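Local coordinates for protein succinate dehydrogenase (Membrane anchor subunit) (Mycolicibacterium smegmatis, PDB 7D6V) that anchors the succinate dehydrogenase Sdh1 in the membrane and holds a Rieske-type iron-sulfur cluster that probably relays electrons toward quinone, at residues Val13-Pro16 against Arg17-Gln20; Asp255-Ile258 against Met259-Ser263; Thr25-Thr28 against Asp29-Gln33. All blocks are in the same frame, centred on the assembly; numbering follows the deposited sequence.

Overall arrangement
The three contacts are local and follow one another along the chain in the order 1, 3, 2. Contacts 1 and 3 both belong to the N-terminal arm before helix 33-55, with centres about 21 Å apart and nearest atoms about 7 Å apart, and both touch the iron-sulfur subunit. Contact 2, on helix 240-264, lies opposite contact 1 across the chain's centre, its centre about 58 Å from that of contact 1 and 42 Å from that of contact 3. Helix 33-55 connects the two regions: contact 3 runs into its start, and its Arg52 pairs with Asp255. None includes a residue lining the iron-sulfur cluster or ubiquinone site; the Asp255 side chain is about 13 Å from a bound phosphatidylethanolamine.

Contact 1: residues Val13-Pro16 against Arg17-Gln20; sequences VFSP and RRAQ
Val13 meets Arg17-Gln20 through its backbone, its carbonyl O lying 4.2 Å from Arg18 CB. Its apolar branches suit the buried position, where they pack on Ala135 of the same chain and on Arg93 of the iron-sulfur subunit. Ser15 starts a type I beta turn that ends at Arg18. The turn is closed by a weak backbone hydrogen bond, Arg18 N to Ser15 O, 3.4 Å long. On one flank of the turn the side chains of Ser15 and Arg18 run alongside each other, with Ser15 CB 4.1 Å from Arg18 CG. A first torsion of -61° sets Ser15 OG beside its own backbone N, and the hydroxyl makes a weak hydrogen bond to Gly12 O. Pro16 takes the second position of the turn, where its ring holds phi near -60° (here -61°), as the second residue of a type I turn requires, and having no N-H costs nothing there. Arg17 follows in the third position and packs on Pro96 of the iron-sulfur subunit. Arg18, extended from CG to NE, carries its guanidinium past Ser15 to that same subunit, where NH2 makes a salt bridge with Glu162 and a hydrogen bond to the Val158 carbonyl. The turn therefore belongs to a subunit interface, in an irregular arm well before helix 33-55, its centre about 42 Å from that of the chain.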
ATOM      1  N   VAL C  13      22.420   2.103  16.427  1.00 14.44           N
ATOM      2  CA  VAL C  13      22.605   2.671  15.100  1.00 14.44           C
ATOM      3  C   VAL C  13      24.066   2.855  14.769  1.00 14.44           C
ATOM      4  O   VAL C  13      24.395   3.287  13.657  1.00 14.44           O
ATOM      5  CB  VAL C  13      21.841   3.998  14.935  1.00 14.44           C
ATOM      6  CG1 VAL C  13      20.344   3.764  15.034  1.00 14.44           C
ATOM      7  CG2 VAL C  13      22.287   4.995  15.983  1.00 14.44           C
ATOM      8  N   PHE C  14      24.955   2.539  15.704  1.00 14.52           N
ATOM      9  CA  PHE C  14      26.390   2.560  15.497  1.00 14.52           C
ATOM     10  C   PHE C  14      26.948   1.158  15.314  1.00 14.52           C
ATOM     11  O   PHE C  14      28.162   0.956  15.407  1.00 14.52           O
ATOM     12  CB  PHE C  14      27.054   3.286  16.662  1.00 14.52           C
ATOM     13  CG  PHE C  14      26.299   4.508  17.101  1.00 14.52           C
ATOM     14  CD1 PHE C  14      26.284   5.645  16.313  1.00 14.52           C
ATOM     15  CD2 PHE C  14      25.576   4.509  18.279  1.00 14.52           C
ATOM     16  CE1 PHE C  14      25.582   6.764  16.702  1.00 14.52           C
ATOM     17  CE2 PHE C  14      24.873   5.627  18.674  1.00 14.52           C
ATOM     18  CZ  PHE C  14      24.877   6.756  17.885  1.00 14.52           C
ATOM     19  N   SER C  15      26.070   0.192  15.058  1.00 15.30           N
ATOM     20  CA  SER C  15      26.452  -1.173  14.768  1.00 15.30           C
ATOM     21  C   SER C  15      27.246  -1.236  13.465  1.00 15.30           C
ATOM     22  O   SER C  15      27.115  -0.362  12.605  1.00 15.30           O
ATOM     23  CB  SER C  15      25.205  -2.046  14.667  1.00 15.30           C
ATOM     24  OG  SER C  15      24.491  -2.052  15.885  1.00 15.30           O
ATOM     25  N   PRO C  16      28.091  -2.260  13.304  1.00 15.99           N
ATOM     26  CA  PRO C  16      28.995  -2.285  12.140  1.00 15.99           C
ATOM     27  C   PRO C  16      28.297  -2.297  10.789  1.00 15.99           C
ATOM     28  O   PRO C  16      28.806  -1.690   9.840  1.00 15.99           O
ATOM     29  CB  PRO C  16      29.802  -3.569  12.367  1.00 15.99           C
ATOM     30  CG  PRO C  16      29.747  -3.791  13.830  1.00 15.99           C
ATOM     31  CD  PRO C  16      28.387  -3.348  14.250  1.00 15.99           C
ATOM     32  N   ARG C  17      27.153  -2.966  10.662  1.00 16.25           N
ATOM     33  CA  ARG C  17      26.512  -3.133   9.362  1.00 16.25           C
ATOM     34  C   ARG C  17      25.575  -1.997   8.987  1.00 16.25           C
ATOM     35  O   ARG C  17      25.132  -1.938   7.835  1.00 16.25           O
ATOM     36  CB  ARG C  17      25.731  -4.449   9.315  1.00 16.25           C
ATOM     37  CG  ARG C  17      26.585  -5.696   9.378  1.00 16.25           C
ATOM     38  CD  ARG C  17      25.710  -6.937   9.381  1.00 16.25           C
ATOM     39  NE  ARG C  17      24.960  -7.070   8.136  1.00 16.25           N
ATOM     40  CZ  ARG C  17      25.412  -7.678   7.045  1.00 16.25           C
ATOM     41  NH1 ARG C  17      24.654  -7.744   5.962  1.00 16.25           N
ATOM     42  NH2 ARG C  17      26.625  -8.213   7.035  1.00 16.25           N
ATOM     43  N   ARG C  18      25.265  -1.098   9.907  1.00 14.13           N
ATOM     44  CA  ARG C  18      24.318  -0.035   9.625  1.00 14.13           C
ATOM     45  C   ARG C  18      25.039   1.191   9.079  1.00 14.13           C
ATOM     46  O   ARG C  18      26.244   1.369   9.267  1.00 14.13           O
ATOM     47  CB  ARG C  18      23.526   0.306  10.883  1.00 14.13           C
ATOM     48  CG  ARG C  18      22.896  -0.919  11.510  1.00 14.13           C
ATOM     49  CD  ARG C  18      21.810  -0.559  12.481  1.00 14.13           C
ATOM     50  NE  ARG C  18      21.339  -1.714  13.232  1.00 14.13           N
ATOM     51  CZ  ARG C  18      20.270  -1.698  14.017  1.00 14.13           C
ATOM     52  NH1 ARG C  18      19.568  -0.585  14.147  1.00 14.13           N
ATOM     53  NH2 ARG C  18      19.909  -2.787  14.675  1.00 14.13           N
ATOM     54  N   ALA C  19      24.281   2.032   8.379  1.00 14.07           N
ATOM     55  CA  ALA C  19      24.866   3.171   7.685  1.00 14.07           C
ATOM     56  C   ALA C  19      25.574   4.101   8.661  1.00 14.07           C
ATOM     57  O   ALA C  19      25.090   4.363   9.764  1.00 14.07           O
ATOM     58  CB  ALA C  19      23.790   3.927   6.909  1.00 14.07           C
ATOM     59  N   GLN C  20      26.733   4.596   8.240  1.00 15.21           N
ATOM     60  CA  GLN C  20      27.651   5.345   9.095  1.00 15.21           C
ATOM     61  C   GLN C  20      27.141   6.770   9.271  1.00 15.21           C
ATOM     62  O   GLN C  20      27.508   7.686   8.535  1.00 15.21           O
ATOM     63  CB  GLN C  20      29.050   5.320   8.495  1.00 15.21           C
ATOM     64  CG  GLN C  20      30.133   5.895   9.370  1.00 15.21           C
ATOM     65  CD  GLN C  20      31.513   5.547   8.865  1.00 15.21           C
ATOM     66  OE1 GLN C  20      32.262   6.413   8.423  1.00 15.21           O
ATOM     67  NE2 GLN C  20      31.854   4.266   8.918  1.00 15.21           N
TER

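Contact 2: residues Asp255-Ile258 against Met259-Ser263; sequences DFYI and MLVAS
Phe256 and Tyr257 stand out from the side of the alpha-helix 240-264, and Met259, Leu260 and Val261, three or four residues on, are brought up to their rings across successive turns. The backbone supplies the regular i to i+4 ladder: the N-H groups of Met259, Leu260, Val261 and Ala262 bond to the carbonyls of Asp255, Phe256, Tyr257 and Ile258, as in the 2.9 Å bond from Leu260 N to Phe256 O.

The apolar contacts gather around two rings. Phe256 has CG opposite its backbone N (chi1 -168°), which holds the ring out beside the helix, where two residues meet it. Leu260 CG lies over one face, its CD1 reaching Phe256 CE2 at 3.5 Å, while the bent end of Met259 brings CE to 3.7 Å from Phe256 CD1. Tyr257 makes a CH-pi contact: Val261 CG2 stands 3.9 Å from the ring centroid, over the face but displaced toward the rim. A beta-branched valine offers a methyl in a fixed direction for this role.

Asp255 OD2 makes a salt bridge with Arg52 NE of helix 33-55; Ile258, an apolar choice for a buried place, packs on Leu192 of helix 188-204. At the far end, Met259 O accepts two bonds from opposite faces of its carbonyl plane, from Ser263 N at 2.9 Å and Ser263 OG at 3.1 Å.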
ATOM      1  N   ASP C 255     -10.282  18.483  44.849  1.00 16.18           N
ATOM      2  CA  ASP C 255      -9.600  18.581  46.137  1.00 16.18           C
ATOM      3  C   ASP C 255      -9.404  20.029  46.558  1.00 16.18           C
ATOM      4  O   ASP C 255      -9.661  20.387  47.710  1.00 16.18           O
ATOM      5  CB  ASP C 255      -8.248  17.874  46.092  1.00 16.18           C
ATOM      6  CG  ASP C 255      -7.731  17.525  47.476  1.00 16.18           C
ATOM      7  OD1 ASP C 255      -7.603  16.336  47.805  1.00 16.18           O
ATOM      8  OD2 ASP C 255      -7.446  18.459  48.251  1.00 16.18           O
ATOM      9  N   PHE C 256      -8.913  20.868  45.646  1.00 15.85           N
ATOM     10  CA  PHE C 256      -8.578  22.236  46.019  1.00 15.85           C
ATOM     11  C   PHE C 256      -9.815  23.003  46.467  1.00 15.85           C
ATOM     12  O   PHE C 256      -9.790  23.695  47.493  1.00 15.85           O
ATOM     13  CB  PHE C 256      -7.890  22.935  44.848  1.00 15.85           C
ATOM     14  CG  PHE C 256      -7.253  24.238  45.215  1.00 15.85           C
ATOM     15  CD1 PHE C 256      -6.229  24.280  46.140  1.00 15.85           C
ATOM     16  CD2 PHE C 256      -7.676  25.417  44.635  1.00 15.85           C
ATOM     17  CE1 PHE C 256      -5.642  25.471  46.483  1.00 15.85           C
ATOM     18  CE2 PHE C 256      -7.092  26.611  44.973  1.00 15.85           C
ATOM     19  CZ  PHE C 256      -6.075  26.640  45.900  1.00 15.85           C
ATOM     20  N   TYR C 257     -10.917  22.869  45.726  1.00 16.06           N
ATOM     21  CA  TYR C 257     -12.148  23.559  46.095  1.00 16.06           C
ATOM     22  C   TYR C 257     -12.682  23.059  47.430  1.00 16.06           C
ATOM     23  O   TYR C 257     -13.088  23.857  48.286  1.00 16.06           O
ATOM     24  CB  TYR C 257     -13.202  23.385  45.001  1.00 16.06           C
ATOM     25  CG  TYR C 257     -14.483  24.129  45.296  1.00 16.06           C
ATOM     26  CD1 TYR C 257     -14.635  25.456  44.935  1.00 16.06           C
ATOM     27  CD2 TYR C 257     -15.533  23.508  45.951  1.00 16.06           C
ATOM     28  CE1 TYR C 257     -15.794  26.140  45.211  1.00 16.06           C
ATOM     29  CE2 TYR C 257     -16.695  24.185  46.230  1.00 16.06           C
ATOM     30  CZ  TYR C 257     -16.821  25.499  45.858  1.00 16.06           C
ATOM     31  OH  TYR C 257     -17.982  26.175  46.135  1.00 16.06           O
ATOM     32  N   ILE C 258     -12.712  21.737  47.622  1.00 16.32           N
ATOM     33  CA  ILE C 258     -13.250  21.206  48.869  1.00 16.32           C
ATOM     34  C   ILE C 258     -12.395  21.653  50.045  1.00 16.32           C
ATOM     35  O   ILE C 258     -12.915  22.018  51.102  1.00 16.32           O
ATOM     36  CB  ILE C 258     -13.377  19.673  48.801  1.00 16.32           C
ATOM     37  CG1 ILE C 258     -14.469  19.281  47.812  1.00 16.32           C
ATOM     38  CG2 ILE C 258     -13.722  19.106  50.163  1.00 16.32           C
ATOM     39  CD1 ILE C 258     -14.738  17.804  47.758  1.00 16.32           C
ATOM     40  N   MET C 259     -11.071  21.643  49.877  1.00 17.83           N
ATOM     41  CA  MET C 259     -10.178  22.131  50.922  1.00 17.83           C
ATOM     42  C   MET C 259     -10.444  23.595  51.243  1.00 17.83           C
ATOM     43  O   MET C 259     -10.454  23.988  52.416  1.00 17.83           O
ATOM     44  CB  MET C 259      -8.728  21.946  50.491  1.00 17.83           C
ATOM     45  CG  MET C 259      -7.717  22.379  51.528  1.00 17.83           C
ATOM     46  SD  MET C 259      -6.034  22.112  50.957  1.00 17.83           S
ATOM     47  CE  MET C 259      -5.904  23.396  49.720  1.00 17.83           C
ATOM     48  N   LEU C 260     -10.641  24.421  50.214  1.00 16.47           N
ATOM     49  CA  LEU C 260     -10.919  25.832  50.451  1.00 16.47           C
ATOM     50  C   LEU C 260     -12.198  26.013  51.252  1.00 16.47           C
ATOM     51  O   LEU C 260     -12.252  26.829  52.179  1.00 16.47           O
ATOM     52  CB  LEU C 260     -11.015  26.575  49.122  1.00 16.47           C
ATOM     53  CG  LEU C 260      -9.698  26.915  48.440  1.00 16.47           C
ATOM     54  CD1 LEU C 260      -9.944  27.222  46.984  1.00 16.47           C
ATOM     55  CD2 LEU C 260      -9.060  28.090  49.136  1.00 16.47           C
ATOM     56  N   VAL C 261     -13.235  25.247  50.918  1.00 17.12           N
ATOM     57  CA  VAL C 261     -14.504  25.380  51.627  1.00 17.12           C
ATOM     58  C   VAL C 261     -14.387  24.868  53.060  1.00 17.12           C
ATOM     59  O   VAL C 261     -14.942  25.466  53.987  1.00 17.12           O
ATOM     60  CB  VAL C 261     -15.628  24.670  50.855  1.00 17.12           C
ATOM     61  CG1 VAL C 261     -16.936  24.796  51.602  1.00 17.12           C
ATOM     62  CG2 VAL C 261     -15.759  25.264  49.471  1.00 17.12           C
ATOM     63  N   ALA C 262     -13.670  23.762  53.272  1.00 17.49           N
ATOM     64  CA  ALA C 262     -13.537  23.232  54.628  1.00 17.49           C
ATOM     65  C   ALA C 262     -12.735  24.187  55.502  1.00 17.49           C
ATOM     66  O   ALA C 262     -13.113  24.466  56.646  1.00 17.49           O
ATOM     67  CB  ALA C 262     -12.888  21.856  54.602  1.00 30.00           C
ATOM     68  N   SER C 263     -11.610  24.691  54.993  1.00 18.73           N
ATOM     69  CA  SER C 263     -10.813  25.639  55.761  1.00 18.73           C
ATOM     70  C   SER C 263     -11.624  26.894  56.044  1.00 18.73           C
ATOM     71  O   SER C 263     -11.948  27.188  57.199  1.00 18.73           O
ATOM     72  CB  SER C 263      -9.532  25.990  55.008  1.00 18.73           C
ATOM     73  OG  SER C 263      -8.706  24.851  54.858  1.00 18.73           O
TER

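Contact 3: residues Thr25-Thr28 against Asp29-Gln33; sequences TLRT and DRWWQ
Arg27 and Asp29 form a surface salt bridge in the irregular chain just before helix 33-55, and Trp31 packs against the same arginine. The guanidinium grips the carboxylate side-on, with one nitrogen for each oxygen: Arg27 NE donates to Asp29 OD1 at 3.1 Å and Arg27 NH2 donates to Asp29 OD2 at 2.7 Å. Both oxygens are approached on their syn sides and lie near the guanidinium plane, although the two flat groups are twisted by 32° from coplanarity. Two bonds of this kind limit rotation of both ends. The bend of the arginine chain at chi3 (58°) brings NE and NH2 round to a residue two positions further on. On its side, Asp29 places CG between its backbone N and carbonyl carbon, which directs the short side chain back toward Arg27.

Trp31 CB rests over one face of the guanidinium, toward its rim, 3.5 Å from Arg27 NH2, and the ring does not stack there: the indole and guanidinium planes are 63° apart. The indole instead extends back along the chain, with CD1 4.0 Å from Arg27 CB. A broad aromatic side chain can span this distance as far as Thr25, whose CG2 lies beside the NE1 corner of the Trp31 indole at 3.8 Å, obliquely to the ring. Thr25 meanwhile sends OG1 to the carbonyl of Ala133 in a hydrogen bond.

Trp31 also packs on Ala131 and Val134 of a loop of the same chain. The contact borders the iron-sulfur subunit, where Leu26 packs on Thr90 and Arg27 on Gly68 of that neighbouring chain, and the polypeptide leaves it through a type I beta turn from Arg30 to Gln33 that leads into helix 33-55.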
ATOM      1  N   THR C  25      20.664  11.626  16.720  1.00 15.94           N
ATOM      2  CA  THR C  25      19.491  11.790  15.877  1.00 15.94           C
ATOM      3  C   THR C  25      19.779  12.892  14.871  1.00 15.94           C
ATOM      4  O   THR C  25      20.641  13.747  15.089  1.00 15.94           O
ATOM      5  CB  THR C  25      18.232  12.109  16.696  1.00 15.94           C
ATOM      6  OG1 THR C  25      17.068  11.863  15.898  1.00 15.94           O
ATOM      7  CG2 THR C  25      18.228  13.560  17.153  1.00 15.94           C
ATOM      8  N   LEU C  26      19.063  12.851  13.751  1.00 15.05           N
ATOM      9  CA  LEU C  26      19.144  13.895  12.740  1.00 15.05           C
ATOM     10  C   LEU C  26      17.924  14.804  12.751  1.00 15.05           C
ATOM     11  O   LEU C  26      17.786  15.650  11.864  1.00 15.05           O
ATOM     12  CB  LEU C  26      19.333  13.283  11.352  1.00 15.05           C
ATOM     13  CG  LEU C  26      20.745  12.801  11.023  1.00 15.05           C
ATOM     14  CD1 LEU C  26      20.768  12.095   9.687  1.00 15.05           C
ATOM     15  CD2 LEU C  26      21.724  13.957  11.031  1.00 15.05           C
ATOM     16  N   ARG C  27      17.041  14.650  13.733  1.00 15.04           N
ATOM     17  CA  ARG C  27      15.865  15.499  13.828  1.00 15.04           C
ATOM     18  C   ARG C  27      16.261  16.921  14.201  1.00 15.04           C
ATOM     19  O   ARG C  27      17.183  17.142  14.991  1.00 15.04           O
ATOM     20  CB  ARG C  27      14.886  14.932  14.855  1.00 15.04           C
ATOM     21  CG  ARG C  27      14.207  13.654  14.406  1.00 15.04           C
ATOM     22  CD  ARG C  27      13.288  13.089  15.471  1.00 15.04           C
ATOM     23  NE  ARG C  27      12.259  14.043  15.865  1.00 15.04           N
ATOM     24  CZ  ARG C  27      11.140  13.717  16.502  1.00 15.04           C
ATOM     25  NH1 ARG C  27      10.897  12.456  16.819  1.00 15.04           N
ATOM     26  NH2 ARG C  27      10.261  14.654  16.820  1.00 15.04           N
ATOM     27  N   THR C  28      15.557  17.891  13.623  1.00 16.58           N
ATOM     28  CA  THR C  28      15.845  19.301  13.834  1.00 16.58           C
ATOM     29  C   THR C  28      14.772  20.013  14.643  1.00 16.58           C
ATOM     30  O   THR C  28      14.918  21.206  14.926  1.00 16.58           O
ATOM     31  CB  THR C  28      16.034  20.009  12.486  1.00 16.58           C
ATOM     32  OG1 THR C  28      14.856  19.848  11.688  1.00 16.58           O
ATOM     33  CG2 THR C  28      17.224  19.437  11.742  1.00 16.58           C
ATOM     34  N   ASP C  29      13.704  19.320  15.021  1.00 17.22           N
ATOM     35  CA  ASP C  29      12.651  19.891  15.843  1.00 17.22           C
ATOM     36  C   ASP C  29      13.026  19.770  17.320  1.00 17.22           C
ATOM     37  O   ASP C  29      14.129  19.347  17.674  1.00 17.22           O
ATOM     38  CB  ASP C  29      11.321  19.204  15.542  1.00 17.22           C
ATOM     39  CG  ASP C  29      11.401  17.698  15.688  1.00 17.22           C
ATOM     40  OD1 ASP C  29      12.519  17.170  15.832  1.00 17.22           O
ATOM     41  OD2 ASP C  29      10.342  17.040  15.659  1.00 17.22           O
ATOM     42  N   ARG C  30      12.102  20.149  18.202  1.00 17.77           N
ATOM     43  CA  ARG C  30      12.291  20.014  19.644  1.00 17.77           C
ATOM     44  C   ARG C  30      11.607  18.724  20.085  1.00 17.77           C
ATOM     45  O   ARG C  30      10.512  18.724  20.646  1.00 17.77           O
ATOM     46  CB  ARG C  30      11.739  21.229  20.379  1.00 17.77           C
ATOM     47  CG  ARG C  30      12.686  22.409  20.428  1.00 17.77           C
ATOM     48  CD  ARG C  30      12.120  23.529  21.277  1.00 17.77           C
ATOM     49  NE  ARG C  30      10.702  23.753  21.012  1.00 17.77           N
ATOM     50  CZ  ARG C  30      10.234  24.583  20.086  1.00 17.77           C
ATOM     51  NH1 ARG C  30      11.074  25.278  19.330  1.00 17.77           N
ATOM     52  NH2 ARG C  30       8.927  24.720  19.915  1.00 17.77           N
ATOM     53  N   TRP C  31      12.277  17.602  19.816  1.00 15.83           N
ATOM     54  CA  TRP C  31      11.714  16.295  20.129  1.00 15.83           C
ATOM     55  C   TRP C  31      11.649  16.031  21.626  1.00 15.83           C
ATOM     56  O   TRP C  31      10.937  15.118  22.052  1.00 15.83           O
ATOM     57  CB  TRP C  31      12.528  15.203  19.441  1.00 15.83           C
ATOM     58  CG  TRP C  31      14.007  15.385  19.566  1.00 15.83           C
ATOM     59  CD1 TRP C  31      14.833  15.987  18.670  1.00 15.83           C
ATOM     60  CD2 TRP C  31      14.834  14.959  20.652  1.00 15.83           C
ATOM     61  NE1 TRP C  31      16.124  15.965  19.128  1.00 15.83           N
ATOM     62  CE2 TRP C  31      16.152  15.338  20.345  1.00 15.83           C
ATOM     63  CE3 TRP C  31      14.588  14.294  21.856  1.00 15.83           C
ATOM     64  CZ2 TRP C  31      17.221  15.073  21.195  1.00 15.83           C
ATOM     65  CZ3 TRP C  31      15.648  14.034  22.697  1.00 15.83           C
ATOM     66  CH2 TRP C  31      16.949  14.422  22.362  1.00 15.83           C
ATOM     67  N   TRP C  32      12.365  16.813  22.426  1.00 16.37           N
ATOM     68  CA  TRP C  32      12.412  16.654  23.871  1.00 16.37           C
ATOM     69  C   TRP C  32      11.345  17.461  24.595  1.00 16.37           C
ATOM     70  O   TRP C  32      11.318  17.462  25.829  1.00 16.37           O
ATOM     71  CB  TRP C  32      13.794  17.059  24.385  1.00 16.37           C
ATOM     72  CG  TRP C  32      14.347  18.255  23.678  1.00 16.37           C
ATOM     73  CD1 TRP C  32      15.167  18.258  22.590  1.00 16.37           C
ATOM     74  CD2 TRP C  32      14.112  19.627  24.005  1.00 16.37           C
ATOM     75  NE1 TRP C  32      15.458  19.545  22.220  1.00 16.37           N
ATOM     76  CE2 TRP C  32      14.823  20.405  23.074  1.00 16.37           C
ATOM     77  CE3 TRP C  32      13.371  20.273  24.996  1.00 16.37           C
ATOM     78  CZ2 TRP C  32      14.817  21.796  23.107  1.00 16.37           C
ATOM     79  CZ3 TRP C  32      13.363  21.651  25.025  1.00 16.37           C
ATOM     80  CH2 TRP C  32      14.080  22.399  24.088  1.00 16.37           C
ATOM     81  N   GLN C  33      10.473  18.151  23.861  1.00 17.20           N
ATOM     82  CA  GLN C  33       9.504  19.038  24.493  1.00 17.20           C
ATOM     83  C   GLN C  33       8.388  18.251  25.173  1.00 17.20           C
ATOM     84  O   GLN C  33       8.010  18.549  26.310  1.00 17.20           O
ATOM     85  CB  GLN C  33       8.940  19.995  23.446  1.00 17.20           C
ATOM     86  CG  GLN C  33       8.527  21.342  23.984  1.00 17.20           C
ATOM     87  CD  GLN C  33       7.529  22.034  23.086  1.00 17.20           C
ATOM     88  OE1 GLN C  33       7.823  23.073  22.499  1.00 17.20           O
ATOM     89  NE2 GLN C  33       6.339  21.463  22.979  1.00 17.20           N
TER